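Local coordinates for aminotransferase (Bacillus subtilis, PDB 6L1N), which probably transfers amino groups with pyridoxal 5'-phosphate as its cofactor, serving the biosynthesis of the dipeptide antibiotic bacilysin, at residues G102-L107 against Y128-S133; P176-G181 against F207-F212; G322-W327 against S369-Q374. All coordinates share one frame; numbering follows the deposited sequence.

Contact 1. Residues G102-L107 against Y128-S133. With PLP (pyridoxal-5'-phosphate), chain D; GLY (glycine), chain C.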
loop_
_atom_site.group_PDB
_atom_site.type_symbol
_atom_site.label_atom_id
_atom_site.label_comp_id
_atom_site.label_asym_id
_atom_site.label_seq_id
_atom_site.Cartn_x
_atom_site.Cartn_y
_atom_site.Cartn_z
ATOM N N GLY A 102 -0.244 -7.139 0.440
ATOM C CA GLY A 102 -1.454 -7.918 0.423
ATOM C C GLY A 102 -2.116 -7.980 -0.926
ATOM O O GLY A 102 -1.913 -7.134 -1.765
ATOM N N GLY A 103 -2.912 -9.014 -1.120
ATOM C CA GLY A 103 -3.579 -9.273 -2.380
ATOM C C GLY A 103 -4.483 -8.183 -2.888
ATOM O O GLY A 103 -4.535 -7.932 -4.102
ATOM N N LYS A 104 -5.188 -7.530 -1.964
ATOM C CA LYS A 104 -6.024 -6.403 -2.322
ATOM C C LYS A 104 -5.192 -5.327 -3.044
ATOM O O LYS A 104 -5.607 -4.804 -4.110
ATOM C CB LYS A 104 -6.693 -5.788 -1.115
ATOM C CG LYS A 104 -8.101 -6.280 -0.854
ATOM C CD LYS A 104 -8.519 -5.817 0.557
ATOM C CE LYS A 104 -9.998 -5.596 0.672
ATOM N NZ LYS A 104 -10.317 -4.780 1.874
ATOM N N ALA A 105 -4.013 -5.067 -2.485
ATOM C CA ALA A 105 -3.099 -4.066 -3.022
ATOM C C ALA A 105 -2.546 -4.510 -4.402
ATOM O O ALA A 105 -2.534 -3.707 -5.324
ATOM C CB ALA A 105 -1.972 -3.768 -2.034
ATOM N N GLY A 106 -2.240 -5.794 -4.530
ATOM C CA GLY A 106 -1.786 -6.428 -5.750
ATOM C C GLY A 106 -2.786 -6.340 -6.905
ATOM O O GLY A 106 -2.440 -5.999 -8.033
ATOM N N LEU A 107 -4.051 -6.603 -6.603
ATOM C CA LEU A 107 -5.090 -6.519 -7.624
ATOM C C LEU A 107 -5.242 -5.104 -8.138
ATOM O O LEU A 107 -5.479 -4.887 -9.322
ATOM C CB LEU A 107 -6.446 -6.961 -7.068
ATOM C CG LEU A 107 -6.612 -8.454 -6.794
ATOM C CD1 LEU A 107 -7.828 -8.755 -5.903
ATOM C CD2 LEU A 107 -6.637 -9.267 -8.072
ATOM N N TYR A 128 -15.122 -12.037 -6.487
ATOM C CA TYR A 128 -14.589 -11.168 -5.481
ATOM C C TYR A 128 -14.903 -9.685 -5.840
ATOM O O TYR A 128 -14.556 -9.217 -6.950
ATOM C CB TYR A 128 -13.084 -11.420 -5.389
ATOM C CG TYR A 128 -12.388 -10.715 -4.243
ATOM C CD1 TYR A 128 -12.798 -10.881 -2.927
ATOM C CD2 TYR A 128 -11.240 -9.938 -4.469
ATOM C CE1 TYR A 128 -12.151 -10.230 -1.884
ATOM C CE2 TYR A 128 -10.603 -9.305 -3.435
ATOM C CZ TYR A 128 -11.039 -9.463 -2.146
ATOM O OH TYR A 128 -10.380 -8.801 -1.128
ATOM N N PRO A 129 -15.574 -8.961 -4.925
ATOM C CA PRO A 129 -16.011 -7.593 -5.238
ATOM C C PRO A 129 -14.891 -6.593 -5.587
ATOM O O PRO A 129 -15.157 -5.658 -6.276
ATOM C CB PRO A 129 -16.756 -7.153 -3.976
ATOM C CG PRO A 129 -17.149 -8.409 -3.323
ATOM C CD PRO A 129 -16.054 -9.378 -3.596
ATOM N N GLU A 130 -13.665 -6.822 -5.133
ATOM C CA GLU A 130 -12.618 -5.851 -5.293
ATOM C C GLU A 130 -12.084 -5.790 -6.683
ATOM O O GLU A 130 -11.444 -4.808 -7.027
ATOM C CB GLU A 130 -11.443 -6.104 -4.316
ATOM C CG GLU A 130 -11.906 -6.149 -2.861
ATOM C CD GLU A 130 -12.636 -4.888 -2.388
ATOM O OE1 GLU A 130 -12.496 -3.811 -3.013
ATOM O OE2 GLU A 130 -13.341 -4.965 -1.364
ATOM N N TYR A 131 -12.349 -6.807 -7.508
ATOM C CA TYR A 131 -12.043 -6.680 -8.928
ATOM C C TYR A 131 -12.637 -5.365 -9.506
ATOM O O TYR A 131 -12.002 -4.715 -10.320
ATOM C CB TYR A 131 -12.536 -7.899 -9.749
ATOM C CG TYR A 131 -12.020 -9.223 -9.262
ATOM C CD1 TYR A 131 -10.748 -9.329 -8.696
ATOM C CD2 TYR A 131 -12.797 -10.370 -9.355
ATOM C CE1 TYR A 131 -10.284 -10.524 -8.231
ATOM C CE2 TYR A 131 -12.318 -11.582 -8.925
ATOM C CZ TYR A 131 -11.088 -11.654 -8.336
ATOM O OH TYR A 131 -10.589 -12.846 -7.861
ATOM N N LEU A 132 -13.822 -4.977 -9.057
ATOM C CA LEU A 132 -14.460 -3.744 -9.547
ATOM C C LEU A 132 -13.769 -2.468 -9.148
ATOM O O LEU A 132 -13.927 -1.466 -9.817
ATOM C CB LEU A 132 -15.916 -3.661 -9.118
ATOM C CG LEU A 132 -16.905 -4.450 -9.965
ATOM C CD1 LEU A 132 -16.786 -5.957 -9.753
ATOM C CD2 LEU A 132 -18.314 -3.964 -9.604
ATOM N N SER A 133 -12.996 -2.510 -8.073
ATOM C CA SER A 133 -12.370 -1.349 -7.501
ATOM C C SER A 133 -11.283 -0.800 -8.375
ATOM O O SER A 133 -11.320 0.375 -8.705
ATOM C CB SER A 133 -11.843 -1.639 -6.113
ATOM O OG SER A 133 -12.930 -1.806 -5.248
HETATM N N1 PLP D . -8.626 -12.454 -3.629
HETATM C C2 PLP D . -9.624 -13.121 -3.143
HETATM C C2A PLP D . -10.506 -13.944 -4.034
HETATM C C3 PLP D . -9.933 -13.080 -1.716
HETATM O O3 PLP D . -10.930 -13.741 -1.203
HETATM C C4 PLP D . -9.070 -12.277 -0.889
HETATM C C4A PLP D . -9.294 -12.167 0.547
HETATM C C5 PLP D . -7.969 -11.584 -1.554
HETATM C C6 PLP D . -7.826 -11.716 -2.919
HETATM C C5A PLP D . -7.033 -10.690 -0.787
HETATM O O4P PLP D . -6.675 -10.940 0.521
HETATM P P PLP D . -5.419 -10.241 1.141
HETATM O O1P PLP D . -5.529 -8.904 0.772
HETATM O O2P PLP D . -5.652 -10.390 2.492
HETATM O O3P PLP D . -4.241 -10.867 0.625
HETATM N N GLY C . -11.405 -13.072 1.959
HETATM C CA GLY C . -12.119 -12.351 0.887
HETATM C C GLY C . -13.518 -12.149 1.370
HETATM O O GLY C . -14.392 -11.780 0.613
HETATM O OXT GLY C . -13.760 -12.342 2.561
#

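Contact 2. Residues P176-G181 against F207-F212. With PLP (pyridoxal-5'-phosphate), chain D; GLY (glycine), chain C.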
loop_
_atom_site.group_PDB
_atom_site.type_symbol
_atom_site.label_atom_id
_atom_site.label_comp_id
_atom_site.label_asym_id
_atom_site.label_seq_id
_atom_site.Cartn_x
_atom_site.Cartn_y
_atom_site.Cartn_z
ATOM N N PRO A 176 -8.786 -21.867 -6.477
ATOM C CA PRO A 176 -10.109 -22.064 -5.864
ATOM C C PRO A 176 -10.885 -20.780 -5.621
ATOM O O PRO A 176 -10.301 -19.750 -5.305
ATOM C CB PRO A 176 -9.774 -22.776 -4.561
ATOM C CG PRO A 176 -8.516 -23.498 -4.880
ATOM C CD PRO A 176 -7.724 -22.545 -5.714
ATOM N N ASN A 177 -12.208 -20.854 -5.745
ATOM C CA ASN A 177 -13.025 -19.700 -5.966
ATOM C C ASN A 177 -13.713 -19.133 -4.746
ATOM O O ASN A 177 -14.377 -19.848 -3.961
ATOM C CB ASN A 177 -14.032 -20.047 -7.048
ATOM C CG ASN A 177 -14.892 -18.887 -7.438
ATOM O OD1 ASN A 177 -16.032 -18.751 -7.006
ATOM N ND2 ASN A 177 -14.322 -18.004 -8.184
ATOM N N ASN A 178 -13.555 -17.825 -4.606
ATOM C CA ASN A 178 -14.381 -17.022 -3.740
ATOM C C ASN A 178 -15.506 -16.460 -4.605
ATOM O O ASN A 178 -15.207 -15.706 -5.540
ATOM C CB ASN A 178 -13.550 -15.906 -3.142
ATOM C CG ASN A 178 -14.324 -15.028 -2.183
ATOM O OD1 ASN A 178 -15.482 -15.270 -1.880
ATOM N ND2 ASN A 178 -13.667 -13.998 -1.663
ATOM N N PRO A 179 -16.798 -16.725 -4.300
ATOM C CA PRO A 179 -17.339 -17.369 -3.126
ATOM C C PRO A 179 -17.803 -18.833 -3.244
ATOM O O PRO A 179 -18.425 -19.287 -2.282
ATOM C CB PRO A 179 -18.582 -16.546 -2.867
ATOM C CG PRO A 179 -19.106 -16.326 -4.253
ATOM C CD PRO A 179 -17.879 -16.240 -5.158
ATOM N N THR A 180 -17.629 -19.480 -4.379
ATOM C CA THR A 180 -18.360 -20.716 -4.666
ATOM C C THR A 180 -17.677 -21.974 -4.155
ATOM O O THR A 180 -18.313 -23.018 -3.968
ATOM C CB THR A 180 -18.611 -20.935 -6.171
ATOM O OG1 THR A 180 -17.363 -21.162 -6.860
ATOM C CG2 THR A 180 -19.376 -19.781 -6.753
ATOM N N GLY A 181 -16.380 -21.867 -3.904
ATOM C CA GLY A 181 -15.587 -22.989 -3.496
ATOM C C GLY A 181 -15.135 -23.850 -4.664
ATOM O O GLY A 181 -14.509 -24.900 -4.448
ATOM N N PHE A 207 -4.968 -16.320 -6.997
ATOM C CA PHE A 207 -4.640 -17.602 -6.341
ATOM C C PHE A 207 -4.592 -17.529 -4.801
ATOM O O PHE A 207 -3.884 -18.303 -4.140
ATOM C CB PHE A 207 -3.291 -18.056 -6.891
ATOM C CG PHE A 207 -3.077 -19.527 -6.907
ATOM C CD1 PHE A 207 -4.115 -20.408 -7.223
ATOM C CD2 PHE A 207 -1.833 -20.047 -6.665
ATOM C CE1 PHE A 207 -3.904 -21.775 -7.267
ATOM C CE2 PHE A 207 -1.626 -21.413 -6.714
ATOM C CZ PHE A 207 -2.661 -22.273 -7.040
ATOM N N ALA A 208 -5.423 -16.670 -4.240
ATOM C CA ALA A 208 -5.480 -16.467 -2.801
ATOM C C ALA A 208 -5.749 -17.742 -1.991
ATOM O O ALA A 208 -5.267 -17.874 -0.921
ATOM C CB ALA A 208 -6.502 -15.401 -2.471
ATOM N N TYR A 209 -6.491 -18.688 -2.529
ATOM C CA TYR A 209 -6.742 -19.994 -1.875
ATOM C C TYR A 209 -6.006 -21.139 -2.518
ATOM O O TYR A 209 -6.390 -22.299 -2.382
ATOM C CB TYR A 209 -8.237 -20.275 -1.870
ATOM C CG TYR A 209 -8.955 -19.118 -1.242
ATOM C CD1 TYR A 209 -9.130 -19.045 0.136
ATOM C CD2 TYR A 209 -9.386 -18.053 -2.020
ATOM C CE1 TYR A 209 -9.787 -17.965 0.721
ATOM C CE2 TYR A 209 -9.996 -16.976 -1.444
ATOM C CZ TYR A 209 -10.178 -16.925 -0.082
ATOM O OH TYR A 209 -10.774 -15.830 0.438
ATOM N N GLY A 210 -4.915 -20.835 -3.189
ATOM C CA GLY A 210 -4.069 -21.807 -3.840
ATOM C C GLY A 210 -3.518 -22.946 -3.023
ATOM O O GLY A 210 -3.061 -23.937 -3.582
ATOM N N ALA A 211 -3.542 -22.827 -1.705
ATOM C CA ALA A 211 -3.187 -23.961 -0.865
ATOM C C ALA A 211 -4.374 -24.914 -0.589
ATOM O O ALA A 211 -4.162 -26.013 -0.133
ATOM C CB ALA A 211 -2.620 -23.484 0.433
ATOM N N PHE A 212 -5.610 -24.455 -0.797
ATOM C CA PHE A 212 -6.772 -25.101 -0.227
ATOM C C PHE A 212 -7.630 -25.692 -1.330
ATOM O O PHE A 212 -8.653 -25.152 -1.687
ATOM C CB PHE A 212 -7.579 -24.150 0.653
ATOM C CG PHE A 212 -6.792 -23.566 1.800
ATOM C CD1 PHE A 212 -6.421 -24.352 2.874
ATOM C CD2 PHE A 212 -6.384 -22.256 1.780
ATOM C CE1 PHE A 212 -5.663 -23.821 3.897
ATOM C CE2 PHE A 212 -5.651 -21.717 2.820
ATOM C CZ PHE A 212 -5.304 -22.491 3.885
HETATM N N1 PLP D . -8.626 -12.454 -3.629
HETATM C C2 PLP D . -9.624 -13.121 -3.143
HETATM C C2A PLP D . -10.506 -13.944 -4.034
HETATM C C3 PLP D . -9.933 -13.080 -1.716
HETATM O O3 PLP D . -10.930 -13.741 -1.203
HETATM C C4 PLP D . -9.070 -12.277 -0.889
HETATM C C4A PLP D . -9.294 -12.167 0.547
HETATM C C5 PLP D . -7.969 -11.584 -1.554
HETATM C C6 PLP D . -7.826 -11.716 -2.919
HETATM C C5A PLP D . -7.033 -10.690 -0.787
HETATM O O4P PLP D . -6.675 -10.940 0.521
HETATM P P PLP D . -5.419 -10.241 1.141
HETATM O O1P PLP D . -5.529 -8.904 0.772
HETATM O O2P PLP D . -5.652 -10.390 2.492
HETATM O O3P PLP D . -4.241 -10.867 0.625
HETATM N N GLY C . -11.405 -13.072 1.959
HETATM C CA GLY C . -12.119 -12.351 0.887
HETATM C C GLY C . -13.518 -12.149 1.370
HETATM O O GLY C . -14.392 -11.780 0.613
HETATM O OXT GLY C . -13.760 -12.342 2.561
HETATM O O HOH W 1 -7.769 -18.629 -5.131
#

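Contact 3. Residues G322-W327 against S369-Q374. With GLY (glycine), chain C.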
loop_
_atom_site.group_PDB
_atom_site.type_symbol
_atom_site.label_atom_id
_atom_site.label_comp_id
_atom_site.label_asym_id
_atom_site.label_seq_id
_atom_site.Cartn_x
_atom_site.Cartn_y
_atom_site.Cartn_z
ATOM N N GLY A 322 -12.615 -26.766 -2.540
ATOM C CA GLY A 322 -11.501 -25.845 -2.268
ATOM C C GLY A 322 -12.012 -24.648 -1.488
ATOM O O GLY A 322 -13.223 -24.433 -1.402
ATOM N N THR A 323 -11.082 -23.888 -0.920
ATOM C CA THR A 323 -11.354 -22.718 -0.050
ATOM C C THR A 323 -11.993 -23.175 1.266
ATOM O O THR A 323 -12.333 -24.327 1.450
ATOM C CB THR A 323 -12.269 -21.616 -0.717
ATOM O OG1 THR A 323 -13.652 -21.971 -0.629
ATOM C CG2 THR A 323 -11.870 -21.326 -2.186
ATOM N N PHE A 324 -12.197 -22.250 2.157
ATOM C CA PHE A 324 -12.964 -22.539 3.356
ATOM C C PHE A 324 -14.398 -21.989 3.339
ATOM O O PHE A 324 -14.975 -21.818 4.390
ATOM C CB PHE A 324 -12.199 -22.116 4.615
ATOM C CG PHE A 324 -11.704 -20.700 4.615
ATOM C CD1 PHE A 324 -12.557 -19.610 4.426
ATOM C CD2 PHE A 324 -10.360 -20.441 4.832
ATOM C CE1 PHE A 324 -12.075 -18.311 4.434
ATOM C CE2 PHE A 324 -9.881 -19.124 4.857
ATOM C CZ PHE A 324 -10.736 -18.060 4.645
ATOM N N TYR A 325 -14.959 -21.759 2.145
ATOM C CA TYR A 325 -16.311 -21.157 1.959
ATOM C C TYR A 325 -17.365 -22.176 1.572
ATOM O O TYR A 325 -17.150 -23.043 0.715
ATOM C CB TYR A 325 -16.313 -20.083 0.860
ATOM C CG TYR A 325 -15.408 -18.915 1.127
ATOM C CD1 TYR A 325 -15.622 -18.089 2.206
ATOM C CD2 TYR A 325 -14.363 -18.637 0.283
ATOM C CE1 TYR A 325 -14.784 -17.007 2.479
ATOM C CE2 TYR A 325 -13.509 -17.553 0.527
ATOM C CZ TYR A 325 -13.726 -16.728 1.615
ATOM O OH TYR A 325 -12.891 -15.651 1.842
ATOM N N VAL A 326 -18.510 -22.057 2.200
ATOM C CA VAL A 326 -19.677 -22.821 1.780
ATOM C C VAL A 326 -20.607 -21.863 1.040
ATOM O O VAL A 326 -21.003 -20.886 1.617
ATOM C CB VAL A 326 -20.427 -23.356 3.044
ATOM C CG1 VAL A 326 -21.711 -24.033 2.667
ATOM C CG2 VAL A 326 -19.514 -24.331 3.803
ATOM N N TRP A 327 -21.034 -22.215 -0.157
ATOM C CA TRP A 327 -21.906 -21.378 -0.998
ATOM C C TRP A 327 -23.285 -22.029 -1.019
ATOM O O TRP A 327 -23.534 -22.974 -1.760
ATOM C CB TRP A 327 -21.304 -21.350 -2.404
ATOM C CG TRP A 327 -21.971 -20.501 -3.432
ATOM C CD1 TRP A 327 -22.416 -20.904 -4.664
ATOM C CD2 TRP A 327 -22.198 -19.069 -3.376
ATOM N NE1 TRP A 327 -22.962 -19.834 -5.347
ATOM C CE2 TRP A 327 -22.816 -18.693 -4.605
ATOM C CE3 TRP A 327 -21.921 -18.091 -2.439
ATOM C CZ2 TRP A 327 -23.163 -17.370 -4.905
ATOM C CZ3 TRP A 327 -22.255 -16.764 -2.727
ATOM C CH2 TRP A 327 -22.863 -16.415 -3.971
ATOM N N SER A 369 -18.242 -18.738 5.813
ATOM C CA SER A 369 -16.814 -19.013 5.994
ATOM C C SER A 369 -16.546 -19.909 7.198
ATOM O O SER A 369 -17.040 -19.647 8.275
ATOM C CB SER A 369 -16.114 -17.697 6.269
ATOM O OG SER A 369 -16.467 -16.746 5.275
ATOM N N MET A 370 -15.747 -20.945 6.999
ATOM C CA MET A 370 -15.509 -21.960 8.037
ATOM C C MET A 370 -14.319 -21.484 8.907
ATOM O O MET A 370 -13.319 -22.165 8.977
ATOM C CB MET A 370 -15.211 -23.332 7.396
ATOM C CG MET A 370 -16.362 -23.961 6.621
ATOM S SD MET A 370 -17.828 -24.303 7.620
ATOM C CE MET A 370 -18.810 -22.848 7.317
ATOM N N VAL A 371 -14.472 -20.337 9.566
ATOM C CA VAL A 371 -13.423 -19.705 10.335
ATOM C C VAL A 371 -13.742 -19.744 11.833
ATOM O O VAL A 371 -13.476 -18.796 12.540
ATOM C CB VAL A 371 -13.144 -18.248 9.870
ATOM C CG1 VAL A 371 -12.478 -18.268 8.492
ATOM C CG2 VAL A 371 -14.407 -17.367 9.932
ATOM N N SER A 372 -14.350 -20.838 12.290
ATOM C CA SER A 372 -14.546 -21.088 13.688
ATOM C C SER A 372 -14.391 -22.560 13.981
ATOM O O SER A 372 -14.408 -23.399 13.067
ATOM C CB SER A 372 -15.907 -20.605 14.119
ATOM O OG SER A 372 -16.046 -19.270 13.735
ATOM N N LYS A 373 -14.199 -22.899 15.257
ATOM C CA LYS A 373 -14.010 -24.307 15.621
ATOM C C LYS A 373 -15.389 -24.966 15.749
ATOM O O LYS A 373 -16.391 -24.288 15.639
ATOM C CB LYS A 373 -13.211 -24.432 16.917
ATOM C CG LYS A 373 -11.738 -24.072 16.771
ATOM C CD LYS A 373 -10.900 -24.381 18.014
ATOM C CE LYS A 373 -10.856 -25.872 18.382
ATOM N NZ LYS A 373 -10.323 -26.126 19.777
ATOM N N GLN A 374 -15.405 -26.277 16.019
ATOM C CA GLN A 374 -16.606 -27.108 16.056
ATOM C C GLN A 374 -17.744 -26.543 16.915
ATOM O O GLN A 374 -18.852 -26.462 16.452
ATOM C CB GLN A 374 -16.234 -28.505 16.543
HETATM N N GLY C . -11.405 -13.072 1.959
HETATM C CA GLY C . -12.119 -12.351 0.887
HETATM C C GLY C . -13.518 -12.149 1.370
HETATM O O GLY C . -14.392 -11.780 0.613
HETATM O OXT GLY C . -13.760 -12.342 2.561
#

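Contact 1. Residues G102-L107 against Y128-S133
At the pyridoxal phosphate site, Lys104 and Leu107 in the first turns of helix 103-114 pack against Tyr128, Glu130 and Tyr131 of the loop and helix start that follow strand 120-125. Leu107 CD1 sits close to the ring plane of Tyr128, 3.8 Å from its edge atom CE2, and also touches Tyr131 CE1, so one leucine methyl serves two aromatic rings. Tyr128 keeps CG anti to its N (chi1 -172°), which brings a face of the ring under the cofactor, with PLP C2 above its centre. Its hydroxyl ends against the aliphatic stem of Lys104, OH to CG 3.4 Å, the side chains crossing at about a right angle. Lys104 NZ stays 4.4 Å from Glu130 OE2, too far for a salt bridge, and instead bonds to Asp266 O of the second subunit, while Glu130 OE1 pairs with His267 of that subunit. At the helix start backbone hydrogen bonds hold the phosphate: Gly103 N to PLP O3P, 2.9 Å, and Lys104 N to PLP O1P, 3.1 Å. Gly103, with only hydrogens on CA, leaves room for PLP O3P. A phosphate at a helix N terminus and a tyrosine against the pyridine ring are typical of class I aminotransferases.

Contact 2. Residues P176-G181 against F207-F212
Pro176 and Tyr209 bring together two loops at the ends of neighbouring parallel strands, 168-174 and 202-206, where the large sheet of this pyridoxal phosphate-dependent fold holds its cofactor. The apolar part centres on Pro176, whose preceding peptide bond is cis. Its CB lies 4.0 Å from Tyr209 CB, and CD meets the ring of Phe207 obliquely at CE1. The proline CG faces two backbone carbonyl oxygens, 3.5 Å from Tyr209 O and slightly farther from Phe212 O; a compact ring without an N-H suits a place lined on that side by main-chain oxygens. Gly210 belongs to the same packing, for its CA rests over the centre of the Phe207 ring, a closeness that the absence of a side chain allows.

The polar link between the loops runs through one water, which donates to Pro176 O at 2.8 Å and accepts from Tyr209 N at 2.9 Å. Within 176-181, Asn177 OD1 forms an Asx motif with the backbone N of Thr180 and also accepts from Thr180 OG1, the two donors arriving from opposite faces of the amide plane. These two hydrogen bonds on one oxygen probably help to fix the turn that carries Asn178.

Cofactor bonds make up the third group. The phenolic oxygen PLP O3 lies near the plane of the Tyr209 ring, at its edge, and shares a hydrogen bond with Tyr209 OH, whose other partners include Lys239 and Tyr325. The Asn178 amide has its OD1 bound to Arg367, which leaves the NH2 end turned to the ligands. From there ND2 makes a weak bond to the bound glycine O at 3.3 Å and a shorter one to PLP O3, 2.8 Å long.

Contact 3. Residues G322-W327 against S369-Q374
Met370 lies against Phe324 and Val326 where the edge strand 325-329 of the small sheet begins and strand 365-369 ends, the two running antiparallel. Tyr325 and Ser369 form a non-hydrogen-bonded pair, and just beyond it Met370 N donates to Phe324 O at 2.9 Å, nearly in line with the carbonyl.

The methionine side chain can be followed outward from that bond. CB stays beside the same acceptor, 3.4 Å from Phe324 O, and also packs on Phe324 CB. CG keeps an equal distance from the oxygen. There the chain bends (chi2 -61°), turning SD away from the carbonyl and along Val326, whose CG2 is its nearest neighbour across the contact. The tip CE then closes on Val326 CG2 at 3.9 Å. An unbranched, flexible thioether suits this course, since it can bend around the strand end and still pack against Ile302 and Phe305 of helix 289-313.

Beside it, Phe324 offers a ring face to Val371. The methyl CG1 stands 4.2 Å from the ring centroid of Phe324 and only 15° off its normal, a CH-pi contact to which a beta-branched residue brings its methyl directly. Phe324 also covers part of one face of the Tyr325 ring through CD1.

Ser369 approaches Tyr325 differently: its OG lies in the ring plane, 3.3 Å from the edge atom CE1. A small hydroxyl fits between this edge and the chain near Gly38, whose O receives its hydrogen bond. The phenol of Tyr325 reaches the pocket that holds the bound glycine, where OH meets Tyr209 and accepts a hydrogen bond from the bound glycine N, 3.0 Å away.

How the contacts relate
From the N terminus, contact 1 closes a loop of twenty residues holding the rest of helix 103-114 and strand 120-125. Contact 2 closes one with helix 186-198 and strand 202-206, and contact 3 a longer one with helix 337-347, strand 350-354 and most of strand 365-369. The three follow in series; none nest or cross. Contacts 1 and 2 join helix starts and loops at strand ends of the seven-stranded sheet and touch through Tyr128 and Asn178. Contact 3 belongs to the small sheet and joins contact 2 by a probable backbone bond from Thr323 N to Phe212 O. Contacts 1 and 3 remain about 7 Å apart at their nearest atoms, yet both reach the bound glycine.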